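Local coordinates for protein leucine aminopeptidase 2 (Saccharomyces cerevisiae, PDB 2XQ0) that cleaves di- and tripeptides as a zinc-dependent aminopeptidase of the M1 family and, in vitro, weakly hydrolyses epoxides such as leukotriene A4, at residues A[590-593]-A[594-598]; A[558-561]-A[562-565]; A[512-515]-A[516-520]. All blocks are in the same frame, centred on the assembly; numbering follows the deposited sequence.

Contact 1 (A[590-593]-A[594-598])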
loop_
_atom_site.group_PDB
_atom_site.type_symbol
_atom_site.label_atom_id
_atom_site.label_comp_id
_atom_site.label_asym_id
_atom_site.label_seq_id
_atom_site.Cartn_x
_atom_site.Cartn_y
_atom_site.Cartn_z
ATOM N N LYS A 590 -6.238 -4.952 -6.932
ATOM C CA LYS A 590 -6.771 -3.868 -7.763
ATOM C C LYS A 590 -7.300 -4.351 -9.120
ATOM O O LYS A 590 -8.192 -3.722 -9.691
ATOM C CB LYS A 590 -5.727 -2.755 -7.942
ATOM C CG LYS A 590 -5.050 -2.725 -9.305
ATOM C CD LYS A 590 -3.985 -1.622 -9.414
ATOM C CE LYS A 590 -4.587 -0.235 -9.578
ATOM N NZ LYS A 590 -3.564 0.752 -10.039
ATOM N N PHE A 591 -6.760 -5.457 -9.639
ATOM C CA PHE A 591 -7.234 -6.013 -10.916
ATOM C C PHE A 591 -8.197 -7.175 -10.721
ATOM O O PHE A 591 -9.228 -7.263 -11.398
ATOM C CB PHE A 591 -6.073 -6.476 -11.801
ATOM C CG PHE A 591 -5.031 -5.419 -12.040
ATOM C CD1 PHE A 591 -5.390 -4.170 -12.511
ATOM C CD2 PHE A 591 -3.688 -5.686 -11.798
ATOM C CE1 PHE A 591 -4.431 -3.200 -12.726
ATOM C CE2 PHE A 591 -2.724 -4.716 -12.015
ATOM C CZ PHE A 591 -3.095 -3.479 -12.476
ATOM N N VAL A 592 -7.845 -8.058 -9.788
ATOM C CA VAL A 592 -8.613 -9.263 -9.491
ATOM C C VAL A 592 -10.046 -8.990 -9.018
ATOM O O VAL A 592 -10.998 -9.536 -9.585
ATOM C CB VAL A 592 -7.870 -10.139 -8.460
ATOM C CG1 VAL A 592 -8.754 -11.278 -7.956
ATOM C CG2 VAL A 592 -6.580 -10.680 -9.065
ATOM N N ARG A 593 -10.203 -8.153 -7.991
ATOM C CA ARG A 593 -11.531 -7.846 -7.451
ATOM C C ARG A 593 -12.454 -7.238 -8.507
ATOM O O ARG A 593 -13.555 -7.741 -8.749
ATOM C CB ARG A 593 -11.440 -6.898 -6.256
ATOM C CG ARG A 593 -10.877 -7.508 -5.002
ATOM C CD ARG A 593 -10.992 -6.536 -3.843
ATOM N NE ARG A 593 -12.374 -6.388 -3.400
ATOM C CZ ARG A 593 -12.736 -5.774 -2.278
ATOM N NH1 ARG A 593 -11.810 -5.246 -1.481
ATOM N NH2 ARG A 593 -14.023 -5.696 -1.948
ATOM N N PRO A 594 -12.017 -6.134 -9.128
ATOM C CA PRO A 594 -12.858 -5.518 -10.153
ATOM C C PRO A 594 -13.054 -6.457 -11.336
ATOM O O PRO A 594 -14.118 -6.451 -11.949
ATOM C CB PRO A 594 -12.036 -4.299 -10.602
ATOM C CG PRO A 594 -11.063 -4.047 -9.494
ATOM C CD PRO A 594 -10.761 -5.391 -8.908
ATOM N N GLY A 595 -12.030 -7.240 -11.663
ATOM C CA GLY A 595 -12.093 -8.144 -12.798
ATOM C C GLY A 595 -13.206 -9.164 -12.642
ATOM O O GLY A 595 -13.975 -9.431 -13.576
ATOM N N TYR A 596 -13.292 -9.732 -11.445
ATOM C CA TYR A 596 -14.349 -10.671 -11.121
ATOM C C TYR A 596 -15.723 -10.005 -11.092
ATOM O O TYR A 596 -16.721 -10.623 -11.465
ATOM C CB TYR A 596 -14.040 -11.416 -9.812
ATOM C CG TYR A 596 -13.181 -12.634 -10.037
ATOM C CD1 TYR A 596 -13.725 -13.805 -10.550
ATOM C CD2 TYR A 596 -11.820 -12.613 -9.756
ATOM C CE1 TYR A 596 -12.941 -14.924 -10.769
ATOM C CE2 TYR A 596 -11.034 -13.727 -9.968
ATOM C CZ TYR A 596 -11.590 -14.877 -10.476
ATOM O OH TYR A 596 -10.791 -15.984 -10.686
ATOM N N ARG A 597 -15.779 -8.743 -10.671
ATOM C CA ARG A 597 -17.047 -8.020 -10.691
ATOM C C ARG A 597 -17.483 -7.799 -12.127
ATOM O O ARG A 597 -18.652 -7.975 -12.463
ATOM C CB ARG A 597 -16.950 -6.684 -9.954
ATOM C CG ARG A 597 -16.841 -6.813 -8.436
ATOM C CD ARG A 597 -17.253 -5.507 -7.785
ATOM N NE ARG A 597 -16.946 -5.471 -6.360
ATOM C CZ ARG A 597 -17.221 -4.439 -5.569
ATOM N NH1 ARG A 597 -17.811 -3.359 -6.064
ATOM N NH2 ARG A 597 -16.905 -4.483 -4.282
ATOM N N LEU A 598 -16.529 -7.412 -12.970
ATOM C CA LEU A 598 -16.784 -7.234 -14.397
ATOM C C LEU A 598 -17.263 -8.526 -15.077
ATOM O O LEU A 598 -18.313 -8.542 -15.725
ATOM C CB LEU A 598 -15.540 -6.675 -15.098
ATOM C CG LEU A 598 -15.369 -5.153 -15.047
ATOM C CD1 LEU A 598 -16.485 -4.472 -15.831
ATOM C CD2 LEU A 598 -15.322 -4.622 -13.616
#

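Contact 2 (A[558-561]-A[562-565])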
loop_
_atom_site.group_PDB
_atom_site.type_symbol
_atom_site.label_atom_id
_atom_site.label_comp_id
_atom_site.label_asym_id
_atom_site.label_seq_id
_atom_site.Cartn_x
_atom_site.Cartn_y
_atom_site.Cartn_z
ATOM N N GLU A 558 -1.945 -2.578 -16.377
ATOM C CA GLU A 558 -2.879 -1.486 -16.096
ATOM C C GLU A 558 -3.741 -1.168 -17.306
ATOM O O GLU A 558 -4.940 -0.921 -17.177
ATOM C CB GLU A 558 -2.127 -0.212 -15.695
ATOM C CG GLU A 558 -1.441 -0.276 -14.356
ATOM C CD GLU A 558 -2.362 0.121 -13.229
ATOM O OE1 GLU A 558 -3.532 0.455 -13.515
ATOM O OE2 GLU A 558 -1.915 0.109 -12.064
ATOM N N VAL A 559 -3.112 -1.127 -18.479
ATOM C CA VAL A 559 -3.826 -0.857 -19.717
ATOM C C VAL A 559 -4.608 -2.092 -20.146
ATOM O O VAL A 559 -5.757 -1.999 -20.572
ATOM C CB VAL A 559 -2.874 -0.491 -20.862
ATOM C CG1 VAL A 559 -3.650 -0.475 -22.181
ATOM C CG2 VAL A 559 -2.185 0.864 -20.600
ATOM N N VAL A 560 -3.969 -3.250 -20.044
ATOM C CA VAL A 560 -4.627 -4.504 -20.376
ATOM C C VAL A 560 -5.924 -4.652 -19.583
ATOM O O VAL A 560 -6.942 -5.069 -20.132
ATOM C CB VAL A 560 -3.701 -5.710 -20.128
ATOM C CG1 VAL A 560 -4.502 -7.001 -20.091
ATOM C CG2 VAL A 560 -2.608 -5.764 -21.195
ATOM N N PHE A 561 -5.895 -4.280 -18.306
ATOM C CA PHE A 561 -7.085 -4.390 -17.472
ATOM C C PHE A 561 -8.192 -3.505 -17.993
ATOM O O PHE A 561 -9.331 -3.943 -18.106
ATOM C CB PHE A 561 -6.809 -4.019 -16.019
ATOM C CG PHE A 561 -8.059 -3.906 -15.190
ATOM C CD1 PHE A 561 -8.594 -5.022 -14.569
ATOM C CD2 PHE A 561 -8.719 -2.695 -15.063
ATOM C CE1 PHE A 561 -9.756 -4.932 -13.820
ATOM C CE2 PHE A 561 -9.879 -2.593 -14.316
ATOM C CZ PHE A 561 -10.400 -3.719 -13.691
ATOM N N LYS A 562 -7.855 -2.249 -18.292
ATOM C CA LYS A 562 -8.810 -1.300 -18.845
ATOM C C LYS A 562 -9.374 -1.794 -20.170
ATOM O O LYS A 562 -10.572 -1.688 -20.418
ATOM C CB LYS A 562 -8.149 0.058 -19.040
ATOM C CG LYS A 562 -7.782 0.738 -17.742
ATOM C CD LYS A 562 -9.028 1.038 -16.941
ATOM C CE LYS A 562 -8.673 1.686 -15.623
ATOM N NZ LYS A 562 -9.862 1.888 -14.777
ATOM N N MET A 563 -8.501 -2.328 -21.020
ATOM C CA MET A 563 -8.932 -2.919 -22.289
ATOM C C MET A 563 -9.991 -3.974 -22.038
ATOM O O MET A 563 -11.023 -3.997 -22.690
ATOM C CB MET A 563 -7.757 -3.563 -23.034
ATOM C CG MET A 563 -8.198 -4.450 -24.198
ATOM S SD MET A 563 -6.934 -5.580 -24.805
ATOM C CE MET A 563 -6.703 -6.642 -23.387
ATOM N N PHE A 564 -9.730 -4.859 -21.086
ATOM C CA PHE A 564 -10.724 -5.870 -20.744
ATOM C C PHE A 564 -12.029 -5.230 -20.272
ATOM O O PHE A 564 -13.117 -5.633 -20.698
ATOM C CB PHE A 564 -10.173 -6.840 -19.704
ATOM C CG PHE A 564 -9.376 -7.961 -20.296
ATOM C CD1 PHE A 564 -9.957 -8.833 -21.202
ATOM C CD2 PHE A 564 -8.057 -8.158 -19.940
ATOM C CE1 PHE A 564 -9.231 -9.875 -21.747
ATOM C CE2 PHE A 564 -7.327 -9.209 -20.481
ATOM C CZ PHE A 564 -7.911 -10.061 -21.381
ATOM N N LYS A 565 -11.914 -4.212 -19.421
ATOM C CA LYS A 565 -13.087 -3.536 -18.881
ATOM C C LYS A 565 -13.886 -2.827 -19.978
ATOM O O LYS A 565 -15.118 -2.906 -20.015
ATOM C CB LYS A 565 -12.679 -2.553 -17.783
ATOM C CG LYS A 565 -13.846 -1.876 -17.089
ATOM C CD LYS A 565 -13.345 -0.778 -16.164
ATOM C CE LYS A 565 -14.470 -0.167 -15.365
ATOM N NZ LYS A 565 -14.018 0.997 -14.550
#

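Contact 3 (A[512-515]-A[516-520])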
loop_
_atom_site.group_PDB
_atom_site.type_symbol
_atom_site.label_atom_id
_atom_site.label_comp_id
_atom_site.label_asym_id
_atom_site.label_seq_id
_atom_site.Cartn_x
_atom_site.Cartn_y
_atom_site.Cartn_z
ATOM N N VAL A 512 -4.801 4.539 -19.841
ATOM C CA VAL A 512 -5.671 4.142 -18.750
ATOM C C VAL A 512 -6.806 5.149 -18.535
ATOM O O VAL A 512 -7.983 4.763 -18.466
ATOM C CB VAL A 512 -4.861 3.911 -17.463
ATOM C CG1 VAL A 512 -5.776 3.778 -16.271
ATOM C CG2 VAL A 512 -3.993 2.656 -17.624
ATOM N N LEU A 513 -6.459 6.431 -18.446
ATOM C CA LEU A 513 -7.463 7.486 -18.319
ATOM C C LEU A 513 -8.417 7.505 -19.514
ATOM O O LEU A 513 -9.628 7.648 -19.350
ATOM C CB LEU A 513 -6.813 8.864 -18.153
ATOM C CG LEU A 513 -7.813 10.036 -18.028
ATOM C CD1 LEU A 513 -8.675 9.921 -16.778
ATOM C CD2 LEU A 513 -7.097 11.352 -18.027
ATOM N N PHE A 514 -7.875 7.377 -20.722
ATOM C CA PHE A 514 -8.720 7.289 -21.923
ATOM C C PHE A 514 -9.773 6.178 -21.846
ATOM O O PHE A 514 -10.971 6.441 -22.001
ATOM C CB PHE A 514 -7.854 7.112 -23.171
ATOM C CG PHE A 514 -8.645 6.882 -24.428
ATOM C CD1 PHE A 514 -9.506 7.859 -24.914
ATOM C CD2 PHE A 514 -8.519 5.696 -25.136
ATOM C CE1 PHE A 514 -10.231 7.658 -26.074
ATOM C CE2 PHE A 514 -9.243 5.484 -26.299
ATOM C CZ PHE A 514 -10.101 6.468 -26.769
ATOM N N LEU A 515 -9.322 4.943 -21.616
ATOM C CA LEU A 515 -10.207 3.773 -21.528
ATOM C C LEU A 515 -11.187 3.921 -20.377
ATOM O O LEU A 515 -12.337 3.498 -20.471
ATOM C CB LEU A 515 -9.407 2.476 -21.358
ATOM C CG LEU A 515 -8.540 2.042 -22.550
ATOM C CD1 LEU A 515 -7.500 1.021 -22.128
ATOM C CD2 LEU A 515 -9.405 1.506 -23.681
ATOM N N GLU A 516 -10.722 4.518 -19.285
ATOM C CA GLU A 516 -11.602 4.852 -18.169
ATOM C C GLU A 516 -12.712 5.804 -18.637
ATOM O O GLU A 516 -13.903 5.467 -18.540
ATOM C CB GLU A 516 -10.791 5.434 -16.996
ATOM C CG GLU A 516 -11.600 5.941 -15.814
ATOM C CD GLU A 516 -12.356 4.839 -15.082
ATOM O OE1 GLU A 516 -12.597 3.764 -15.678
ATOM O OE2 GLU A 516 -12.714 5.048 -13.900
ATOM N N THR A 517 -12.322 6.966 -19.169
ATOM C CA THR A 517 -13.272 7.979 -19.656
ATOM C C THR A 517 -14.317 7.399 -20.623
ATOM O O THR A 517 -15.481 7.775 -20.583
ATOM C CB THR A 517 -12.532 9.187 -20.307
ATOM O OG1 THR A 517 -11.558 9.713 -19.390
ATOM C CG2 THR A 517 -13.511 10.298 -20.699
ATOM N N LEU A 518 -13.905 6.467 -21.477
ATOM C CA LEU A 518 -14.830 5.813 -22.398
ATOM C C LEU A 518 -15.937 5.026 -21.699
ATOM O O LEU A 518 -17.090 5.049 -22.135
ATOM C CB LEU A 518 -14.083 4.874 -23.342
ATOM C CG LEU A 518 -13.243 5.537 -24.425
ATOM C CD1 LEU A 518 -12.445 4.477 -25.166
ATOM C CD2 LEU A 518 -14.128 6.337 -25.381
ATOM N N THR A 519 -15.591 4.297 -20.641
ATOM C CA THR A 519 -16.604 3.563 -19.883
ATOM C C THR A 519 -17.464 4.532 -19.064
ATOM O O THR A 519 -18.606 4.229 -18.721
ATOM C CB THR A 519 -15.988 2.481 -18.968
ATOM O OG1 THR A 519 -15.245 3.105 -17.915
ATOM C CG2 THR A 519 -15.068 1.550 -19.772
ATOM N N GLN A 520 -16.906 5.702 -18.762
ATOM C CA GLN A 520 -17.681 6.819 -18.232
ATOM C C GLN A 520 -18.453 7.475 -19.378
ATOM O O GLN A 520 -19.134 8.489 -19.193
ATOM C CB GLN A 520 -16.752 7.846 -17.593
ATOM C CG GLN A 520 -15.918 7.302 -16.453
ATOM C CD GLN A 520 -16.631 7.413 -15.128
ATOM O OE1 GLN A 520 -17.425 8.328 -14.917
ATOM N NE2 GLN A 520 -16.350 6.482 -14.221
#

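Contact 1 (A[590-593]-A[594-598])
Gly595 N donates to Phe591 O at 2.8 Å, the shortest of three backbone bonds that join residues 590-593 to residues 594-598. This bond is bent, with an angle of 138° at the hydrogen. The next one, Tyr596 N to Val592 O, is straighter. Arg597 N closes the series on Arg593 O at 3.1 Å. Pro594 has no N-H to give, so the helix is kinked here. Its ring lies against the preceding turn, and Phe561 of helix 557-569 packs on it. An alanine here lacks the ring and would probably leave a gap beside Phe561. Val592 and Tyr596 point the same way. Val592 CG1 lies anti to the backbone N (chi1 170°) and meets the edge of the tyrosine ring in its plane, 3.8 Å from Tyr596 CD2. Tyr596 OH bonds to Tyr618 OH. Arg593 and Arg597 also run side by side. Their guanidinium planes are 68° apart, and Arg593 NH2 is 3.9 Å from Arg597 NH2. Asp629 lies close to both as a weak, long ionic partner and may offset part of their charge. Lys590 NZ forms a salt bridge with Glu558, near the bound bestatin. This is a proline-kinked alpha-helix in the helical C-terminal domain of an M1 aminopeptidase.

Contact 2 (A[558-561]-A[562-565])
Residues 558-561 and 562-565 form consecutive turns of helix 557-569, joined by i to i+4 backbone bonds. The first, Lys562 N to Glu558 O, is weak at 3.4 Å. Met563 N to Val559 O is shorter, 2.8 Å, and nearly straight at 168°. Phe564 N to Val560 O and Lys565 N to Phe561 O continue the i to i+4 series. Val560 and Phe564 carry the main side-chain contact. They lie side by side and point the same way. Val560 CG1, anti to its own N (chi1 164°), touches the phenylalanine ring, 3.6 Å from Phe564 CE2. Met563 is extended as far as SD and then bends at chi3 (65°). This turn brings Met563 CE over the centre of the Phe564 ring, 3.9 Å above its plane. Met563 CE also lies 4.0 Å from Val560 CG1, so the three side chains form one apolar cluster. This is a helix of the all-helical C-terminal domain of the leukotriene A4 hydrolase family. Trp582 of helix 576-582 meets the Phe564 ring and also touches Val560 and Phe561. Lys562 CG lies 3.3 Å from Glu558 O. Lys565 CD comes 4.3 Å from Phe561 CE2. Both lysine ammonium groups have Glu516 of helix 508-519 as a weak, long ionic partner.

Contact 3 (A[512-515]-A[516-520])
Leu518 reaches back one helical turn to Phe514. Leu518 CB lies 3.6 Å from Leu515 O. The next atom, Leu518 CG, is 3.4 Å from Phe514 O, and that same carbonyl accepts Leu518 N. From CG the chain divides. Leu518 CD1 goes over one face of the Phe514 ring, offset toward the rim, and makes a CH-pi contact 3.8 Å from the ring centroid and 27° off the normal. The other methyl, Leu518 CD2, comes 4.2 Å from Phe514 CE1. Phe514 meets this branch because its CG is anti to the backbone N (chi1 174°), which places the ring beside its own carbonyl carbon. Leu513 O is gripped twice. Thr517 N approaches Leu513 O at 2.8 Å, almost straight at 175°. Thr517 OG1 donates to the same oxygen from above the carbonyl plane. The buried hydroxyl is thus satisfied within the helix. Glu516 O also has two donors: Gln520 N, and Thr519 OG1 at 2.8 Å on a lone pair in the carbonyl plane. Helix 508-519 ends here, and its last helical bond, Thr519 N to Leu515 O, is weak. Beyond the helix itself, Leu513, Phe514 and Thr517 touch helix 469-484, while Val512 and Leu515 touch helix 557-569. Away from the annotated sites, this is the C-terminal end of an alpha-helix packed between neighbouring helices of the M1 C-terminal domain.

In the fold
All three contacts lie within single helices of the C-terminal domain. Contact 2 touches both others, while contacts 1 and 3 stay about 7 Å apart at their nearest atoms. Contact 3 is mostly buried, with a CH-pi pair and threonine hydroxyls bonded to the backbone. Contacts 1 and 2 are only partly buried and carry more charge. Lys590 NZ meets Glu558 OE2 at 2.7 Å, which ties helix 589-600 to helix 557-569 beside the bestatin pocket. Pro594 and Phe561 pack along the same seam. Between contacts 2 and 3 the ion pairs to Glu516 are weak and long, and Lys562 lies against Val512 and Leu515.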